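Local structure of Cyp101j2 (Sphingobium yanoikuyae, 5KYO) at residues D37-D42 against G82-L87; R51-P54 against D58-Q61. The protein is a haem-containing cytochrome P450 monooxygenase associated with hydroxylation of the monoterpene 1,8-cineole. All blocks are in the same frame, centred on the assembly; numbering follows the deposited sequence.

Contact 1. Residues D37-D42 against G82-L87; sequences DNVPAD and GHWVAL
Trp84 reaches out of strand 83-86 with the six-membered half of its indole leading, and Asn38, Val39 and Pro40 of the irregular segment 37-42 close round that end. The apolar part falls to Val39 and Pro40. Val39 offers a compact methyl to the indole: its CG2 lies 3.8 Å from Trp84 CZ2, in an oblique approach, and with CG1 set anti to the backbone N (chi1 -180°), CG2 is the nearer branch. Pro40 CD comes to the ring edge, 4.4 Å from Trp84 CH2, a looser touch from a rigid residue that suits an extended loop.

The polar part belongs to Asn38. Its ND2 sits at the ring edge, 3.6 Å from Trp84 CZ2, with the amide turned 79° from the indole plane; the backbone O of Asn38 lies in that plane, 3.6 Å from Trp84 CH2. Asparagine suits the place because its NH2 can give both hydrogens, to Leu333 O and to Asp338 OD2, and the same OD2 accepts from Trp84 NE1. An alanine in place of Trp84 would probably open a gap beside Val39 and Pro40 and deprive Asp338 of the indole N-H.

Trp76 on strand 74-77 meets the indole edge-to-face and also touches Val39. Polar atoms of Asn38 and carbons of Val39 and Pro40 thus border the benzene half together, while two side-chain N-H groups converge on one carboxylate oxygen, tying loop and strand together through a shared acceptor.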
ATOM      1  N   ASP A  37       0.290 -30.150  13.410  1.00 39.53           N
ATOM      2  CA  ASP A  37      -0.792 -31.129  13.526  1.00 30.36           C
ATOM      3  C   ASP A  37      -2.185 -30.512  13.447  1.00 33.21           C
ATOM      4  O   ASP A  37      -3.185 -31.214  13.587  1.00 33.98           O
ATOM      5  CB  ASP A  37      -0.660 -31.913  14.834  1.00 23.82           C
ATOM      6  N   ASN A  38      -2.266 -29.203  13.232  1.00 33.71           N
ATOM      7  CA  ASN A  38      -3.569 -28.599  13.007  1.00 30.27           C
ATOM      8  C   ASN A  38      -3.769 -28.308  11.522  1.00 32.33           C
ATOM      9  O   ASN A  38      -4.781 -27.738  11.116  1.00 40.15           O
ATOM     10  CB  ASN A  38      -3.742 -27.329  13.839  1.00 31.92           C
ATOM     11  CG  ASN A  38      -2.817 -26.214  13.410  1.00 26.72           C
ATOM     12  OD1 ASN A  38      -1.603 -26.399  13.275  1.00 23.08           O
ATOM     13  ND2 ASN A  38      -3.392 -25.037  13.188  1.00 34.34           N
ATOM     14  N   VAL A  39      -2.809 -28.733  10.707  1.00 33.88           N
ATOM     15  CA  VAL A  39      -2.886 -28.496   9.268  1.00 28.29           C
ATOM     16  C   VAL A  39      -3.152 -29.782   8.491  1.00 26.33           C
ATOM     17  O   VAL A  39      -2.242 -30.569   8.282  1.00 25.06           O
ATOM     18  CB  VAL A  39      -1.583 -27.848   8.738  1.00 34.48           C
ATOM     19  CG1 VAL A  39      -1.673 -27.599   7.241  1.00 36.66           C
ATOM     20  CG2 VAL A  39      -1.287 -26.546   9.486  1.00 31.37           C
ATOM     21  N   PRO A  40      -4.406 -30.006   8.075  1.00 32.30           N
ATOM     22  CA  PRO A  40      -4.649 -31.096   7.119  1.00 41.22           C
ATOM     23  C   PRO A  40      -3.784 -30.934   5.872  1.00 48.38           C
ATOM     24  O   PRO A  40      -3.658 -29.828   5.355  1.00 48.63           O
ATOM     25  CB  PRO A  40      -6.139 -30.952   6.778  1.00 40.29           C
ATOM     26  CG  PRO A  40      -6.513 -29.569   7.227  1.00 41.86           C
ATOM     27  CD  PRO A  40      -5.645 -29.294   8.418  1.00 30.06           C
ATOM     28  N   ALA A  41      -3.186 -32.026   5.406  1.00 50.90           N
ATOM     29  CA  ALA A  41      -2.327 -31.979   4.230  1.00 47.37           C
ATOM     30  C   ALA A  41      -3.150 -31.688   2.976  1.00 46.66           C
ATOM     31  O   ALA A  41      -2.604 -31.393   1.915  1.00 53.70           O
ATOM     32  CB  ALA A  41      -1.561 -33.285   4.083  1.00 48.30           C
ATOM     33  N   ASP A  42      -4.468 -31.777   3.114  1.00 41.55           N
ATOM     34  CA  ASP A  42      -5.391 -31.429   2.044  1.00 44.65           C
ATOM     35  C   ASP A  42      -5.392 -29.918   1.780  1.00 44.43           C
ATOM     36  O   ASP A  42      -5.820 -29.467   0.717  1.00 48.06           O
ATOM     37  CB  ASP A  42      -6.802 -31.902   2.396  1.00 46.11           C
ATOM     38  CG  ASP A  42      -7.754 -31.837   1.216  1.00 53.23           C
ATOM     39  OD1 ASP A  42      -7.273 -31.786   0.063  1.00 58.33           O
ATOM     40  OD2 ASP A  42      -8.985 -31.856   1.441  1.00 51.39           O
ATOM     41  N   GLY A  82       5.350 -20.686   8.009  1.00 30.82           N
ATOM     42  CA  GLY A  82       4.135 -21.478   7.920  1.00 38.85           C
ATOM     43  C   GLY A  82       2.922 -20.635   8.271  1.00 38.95           C
ATOM     44  O   GLY A  82       2.837 -20.101   9.380  1.00 37.81           O
ATOM     45  N   HIS A  83       1.985 -20.494   7.336  1.00 28.13           N
ATOM     46  CA  HIS A  83       0.826 -19.648   7.606  1.00 26.09           C
ATOM     47  C   HIS A  83      -0.358 -19.926   6.697  1.00 29.73           C
ATOM     48  O   HIS A  83      -0.200 -20.414   5.581  1.00 31.37           O
ATOM     49  CB  HIS A  83       1.219 -18.161   7.516  1.00 25.73           C
ATOM     50  CG  HIS A  83       1.644 -17.718   6.150  1.00 29.90           C
ATOM     51  ND1 HIS A  83       0.755 -17.222   5.221  1.00 27.95           N
ATOM     52  CD2 HIS A  83       2.864 -17.683   5.557  1.00 29.99           C
ATOM     53  CE1 HIS A  83       1.406 -16.897   4.117  1.00 27.49           C
ATOM     54  NE2 HIS A  83       2.687 -17.169   4.295  1.00 26.47           N
ATOM     55  N   TRP A  84      -1.550 -19.626   7.201  1.00 28.56           N
ATOM     56  CA  TRP A  84      -2.768 -19.785   6.422  1.00 33.44           C
ATOM     57  C   TRP A  84      -2.961 -18.610   5.469  1.00 32.67           C
ATOM     58  O   TRP A  84      -2.491 -17.497   5.732  1.00 30.83           O
ATOM     59  CB  TRP A  84      -3.995 -19.908   7.327  1.00 32.12           C
ATOM     60  CG  TRP A  84      -3.897 -20.944   8.396  1.00 29.07           C
ATOM     61  CD1 TRP A  84      -3.463 -20.760   9.683  1.00 31.24           C
ATOM     62  CD2 TRP A  84      -4.274 -22.321   8.292  1.00 32.09           C
ATOM     63  NE1 TRP A  84      -3.538 -21.941  10.378  1.00 29.22           N
ATOM     64  CE2 TRP A  84      -4.036 -22.916   9.549  1.00 34.82           C
ATOM     65  CE3 TRP A  84      -4.792 -23.112   7.257  1.00 34.13           C
ATOM     66  CZ2 TRP A  84      -4.286 -24.271   9.797  1.00 38.62           C
ATOM     67  CZ3 TRP A  84      -5.042 -24.458   7.505  1.00 31.50           C
ATOM     68  CH2 TRP A  84      -4.790 -25.022   8.764  1.00 32.65           C
ATOM     69  N   VAL A  85      -3.661 -18.863   4.366  1.00 31.61           N
ATOM     70  CA  VAL A  85      -3.959 -17.818   3.391  1.00 29.89           C
ATOM     71  C   VAL A  85      -5.438 -17.845   2.999  1.00 29.72           C
ATOM     72  O   VAL A  85      -5.951 -18.868   2.527  1.00 34.11           O
ATOM     73  CB  VAL A  85      -3.097 -17.950   2.110  1.00 29.31           C
ATOM     74  CG1 VAL A  85      -3.323 -16.740   1.193  1.00 29.85           C
ATOM     75  CG2 VAL A  85      -1.617 -18.093   2.439  1.00 26.22           C
ATOM     76  N   ALA A  86      -6.122 -16.725   3.209  1.00 25.00           N
ATOM     77  CA  ALA A  86      -7.507 -16.590   2.768  1.00 27.16           C
ATOM     78  C   ALA A  86      -7.533 -16.316   1.266  1.00 31.47           C
ATOM     79  O   ALA A  86      -6.947 -15.324   0.791  1.00 22.14           O
ATOM     80  CB  ALA A  86      -8.214 -15.495   3.522  1.00 26.74           C
ATOM     81  N   LEU A  87      -8.202 -17.203   0.530  1.00 23.61           N
ATOM     82  CA  LEU A  87      -8.178 -17.169  -0.931  1.00 29.55           C
ATOM     83  C   LEU A  87      -9.528 -16.862  -1.582  1.00 28.18           C
ATOM     84  O   LEU A  87      -9.689 -17.007  -2.802  1.00 38.34           O
ATOM     85  CB  LEU A  87      -7.644 -18.499  -1.462  1.00 30.03           C
ATOM     86  CG  LEU A  87      -6.154 -18.702  -1.160  1.00 32.21           C
ATOM     87  CD1 LEU A  87      -5.675 -20.041  -1.644  1.00 30.01           C
ATOM     88  CD2 LEU A  87      -5.324 -17.593  -1.796  1.00 33.07           C
TER

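Contact 2. Residues R51-P54 against D58-Q61; sequences RDVP and DFHQ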
ATOM      1  N   ARG A  51       7.955 -14.381  -3.538  1.00 24.80           N
ATOM      2  CA  ARG A  51       8.418 -14.973  -4.799  1.00 24.47           C
ATOM      3  C   ARG A  51       7.836 -14.257  -6.013  1.00 23.96           C
ATOM      4  O   ARG A  51       6.670 -13.866  -6.010  1.00 24.12           O
ATOM      5  CB  ARG A  51       8.056 -16.457  -4.819  1.00 23.67           C
ATOM      6  CG  ARG A  51       8.115 -17.147  -6.180  1.00 23.35           C
ATOM      7  CD  ARG A  51       7.476 -18.511  -6.069  1.00 31.67           C
ATOM      8  NE  ARG A  51       8.204 -19.371  -5.145  1.00 38.34           N
ATOM      9  CZ  ARG A  51       7.777 -20.569  -4.756  1.00 41.26           C
ATOM     10  NH1 ARG A  51       6.616 -21.029  -5.190  1.00 39.12           N
ATOM     11  NH2 ARG A  51       8.500 -21.296  -3.919  1.00 44.25           N
ATOM     12  N   ASP A  52       8.661 -14.072  -7.040  1.00 28.36           N
ATOM     13  CA  ASP A  52       8.251 -13.347  -8.241  1.00 34.77           C
ATOM     14  C   ASP A  52       7.106 -14.003  -8.980  1.00 32.32           C
ATOM     15  O   ASP A  52       6.934 -15.224  -8.954  1.00 21.68           O
ATOM     16  CB  ASP A  52       9.420 -13.183  -9.218  1.00 35.38           C
ATOM     17  CG  ASP A  52      10.356 -12.070  -8.820  1.00 32.33           C
ATOM     18  OD1 ASP A  52       9.955 -11.252  -7.967  1.00 32.41           O
ATOM     19  OD2 ASP A  52      11.468 -11.992  -9.384  1.00 26.96           O
ATOM     20  N   VAL A  53       6.320 -13.170  -9.646  1.00 16.46           N
ATOM     21  CA  VAL A  53       5.325 -13.658 -10.591  1.00 23.95           C
ATOM     22  C   VAL A  53       6.072 -14.415 -11.689  1.00 24.52           C
ATOM     23  O   VAL A  53       7.100 -13.945 -12.167  1.00 24.79           O
ATOM     24  CB  VAL A  53       4.495 -12.500 -11.188  1.00 24.26           C
ATOM     25  CG1 VAL A  53       3.518 -13.021 -12.221  1.00 33.15           C
ATOM     26  CG2 VAL A  53       3.753 -11.769 -10.083  1.00 15.67           C
ATOM     27  N   PRO A  54       5.591 -15.620 -12.044  1.00 30.40           N
ATOM     28  CA  PRO A  54       6.204 -16.367 -13.149  1.00 38.92           C
ATOM     29  C   PRO A  54       6.228 -15.573 -14.455  1.00 39.88           C
ATOM     30  O   PRO A  54       5.210 -15.021 -14.877  1.00 28.23           O
ATOM     31  CB  PRO A  54       5.310 -17.604 -13.277  1.00 38.70           C
ATOM     32  CG  PRO A  54       4.721 -17.793 -11.927  1.00 31.05           C
ATOM     33  CD  PRO A  54       4.547 -16.398 -11.356  1.00 29.67           C
ATOM     34  N   ASP A  58       0.397 -12.142 -16.072  1.00 30.71           N
ATOM     35  CA  ASP A  58       0.025 -10.884 -15.446  1.00 36.45           C
ATOM     36  C   ASP A  58      -0.067 -11.094 -13.937  1.00 24.57           C
ATOM     37  O   ASP A  58      -0.512 -12.140 -13.491  1.00 22.38           O
ATOM     38  CB  ASP A  58      -1.303 -10.373 -16.013  1.00 40.37           C
ATOM     39  CG  ASP A  58      -1.955  -9.337 -15.126  1.00 52.73           C
ATOM     40  OD1 ASP A  58      -1.544  -8.156 -15.183  1.00 69.76           O
ATOM     41  OD2 ASP A  58      -2.879  -9.698 -14.367  1.00 43.47           O
ATOM     42  N   PHE A  59       0.354 -10.099 -13.156  1.00 21.35           N
ATOM     43  CA  PHE A  59       0.311 -10.163 -11.689  1.00 18.87           C
ATOM     44  C   PHE A  59      -1.033 -10.647 -11.156  1.00 20.29           C
ATOM     45  O   PHE A  59      -1.104 -11.620 -10.403  1.00 22.69           O
ATOM     46  CB  PHE A  59       0.621  -8.776 -11.092  1.00 18.97           C
ATOM     47  CG  PHE A  59       0.606  -8.730  -9.583  1.00 17.77           C
ATOM     48  CD1 PHE A  59      -0.581  -8.533  -8.891  1.00 14.34           C
ATOM     49  CD2 PHE A  59       1.782  -8.808  -8.868  1.00 21.57           C
ATOM     50  CE1 PHE A  59      -0.600  -8.467  -7.523  1.00 16.12           C
ATOM     51  CE2 PHE A  59       1.776  -8.739  -7.491  1.00 17.74           C
ATOM     52  CZ  PHE A  59       0.586  -8.574  -6.815  1.00 21.75           C
ATOM     53  N   HIS A  60      -2.111  -9.969 -11.531  1.00 17.47           N
ATOM     54  CA  HIS A  60      -3.396 -10.307 -10.940  1.00 16.46           C
ATOM     55  C   HIS A  60      -3.950 -11.632 -11.494  1.00 22.53           C
ATOM     56  O   HIS A  60      -4.630 -12.381 -10.779  1.00 19.94           O
ATOM     57  CB  HIS A  60      -4.356  -9.136 -11.125  1.00 19.17           C
ATOM     58  CG  HIS A  60      -3.972  -7.945 -10.302  1.00 18.04           C
ATOM     59  ND1 HIS A  60      -3.005  -7.043 -10.695  1.00 17.52           N
ATOM     60  CD2 HIS A  60      -4.346  -7.568  -9.053  1.00 18.22           C
ATOM     61  CE1 HIS A  60      -2.837  -6.136  -9.749  1.00 26.00           C
ATOM     62  NE2 HIS A  60      -3.641  -6.433  -8.743  1.00 19.16           N
ATOM     63  N   GLN A  61      -3.624 -11.927 -12.749  1.00 22.72           N
ATOM     64  CA  GLN A  61      -4.008 -13.186 -13.373  1.00 25.70           C
ATOM     65  C   GLN A  61      -3.383 -14.361 -12.624  1.00 26.10           C
ATOM     66  O   GLN A  61      -4.067 -15.308 -12.274  1.00 19.27           O
ATOM     67  CB  GLN A  61      -3.587 -13.194 -14.849  1.00 30.56           C
ATOM     68  CG  GLN A  61      -3.589 -14.565 -15.511  1.00 37.89           C
ATOM     69  CD  GLN A  61      -2.731 -14.599 -16.772  1.00 46.49           C
ATOM     70  OE1 GLN A  61      -1.657 -13.999 -16.820  1.00 45.73           O
ATOM     71  NE2 GLN A  61      -3.206 -15.304 -17.799  1.00 45.36           N
TER
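The backbones of Val53 and Phe59 come closest here, with CA atoms 6.2 Å apart, where the loop of 51-54 runs past the first turn of helix 59-69. Val53 points toward the helix and supplies the touch: its CG2 lies 3.8 Å from Phe59 CD2, meeting the ring obliquely as the two side chains cross at about a right angle. The compact, branched valine suits backbones this close, and its CG1 approaches the backbone as well, 4.3 Å from Asp58 O. Phe59 has CG anti to its own N (chi1 -180°), which places CD2 near Val53 while CD1 stands 3.3 Å above the plane of the His60 imidazole, over its centre. Trp63, Tyr413 and the edge-to-face ring of Phe281 also meet the phenyl ring.

The polar work is done beside this apolar patch. Gln61 N donates to Asp58 OD2 at 2.9 Å, reaching the anti side of the carboxylate, and Asp58 N donates in return to Gln61 OE1, also at 2.9 Å, in the carbonyl plane of the amide. Aspartate suits the N-cap because its short side chain can fold back on the first turn, and glutamine is long enough to return the bond. Together they make a capping box at the start of helix 59-69, with Val53 packed on the first helical residue.

Overall arrangement
From the N terminus the chain passes first through 37-42, then 51-54, the helix start at 58-61 and lastly strand 83-86. Contact 2 closes a short loop, with three residues between its segments, and it is nested within the much longer loop of 39 residues that contact 1 closes; the two do not cross. Their centres are 22 Å apart, with nearest atoms about 10 Å apart, so they do not touch. Contact 1 ties the N-terminal loop to the mixed beta-sheet, while contact 2 sets the beginning of helix 59-69 against the loop before it, close to strand 413-414, with the Phe59 side chain about 11 Å from the haem.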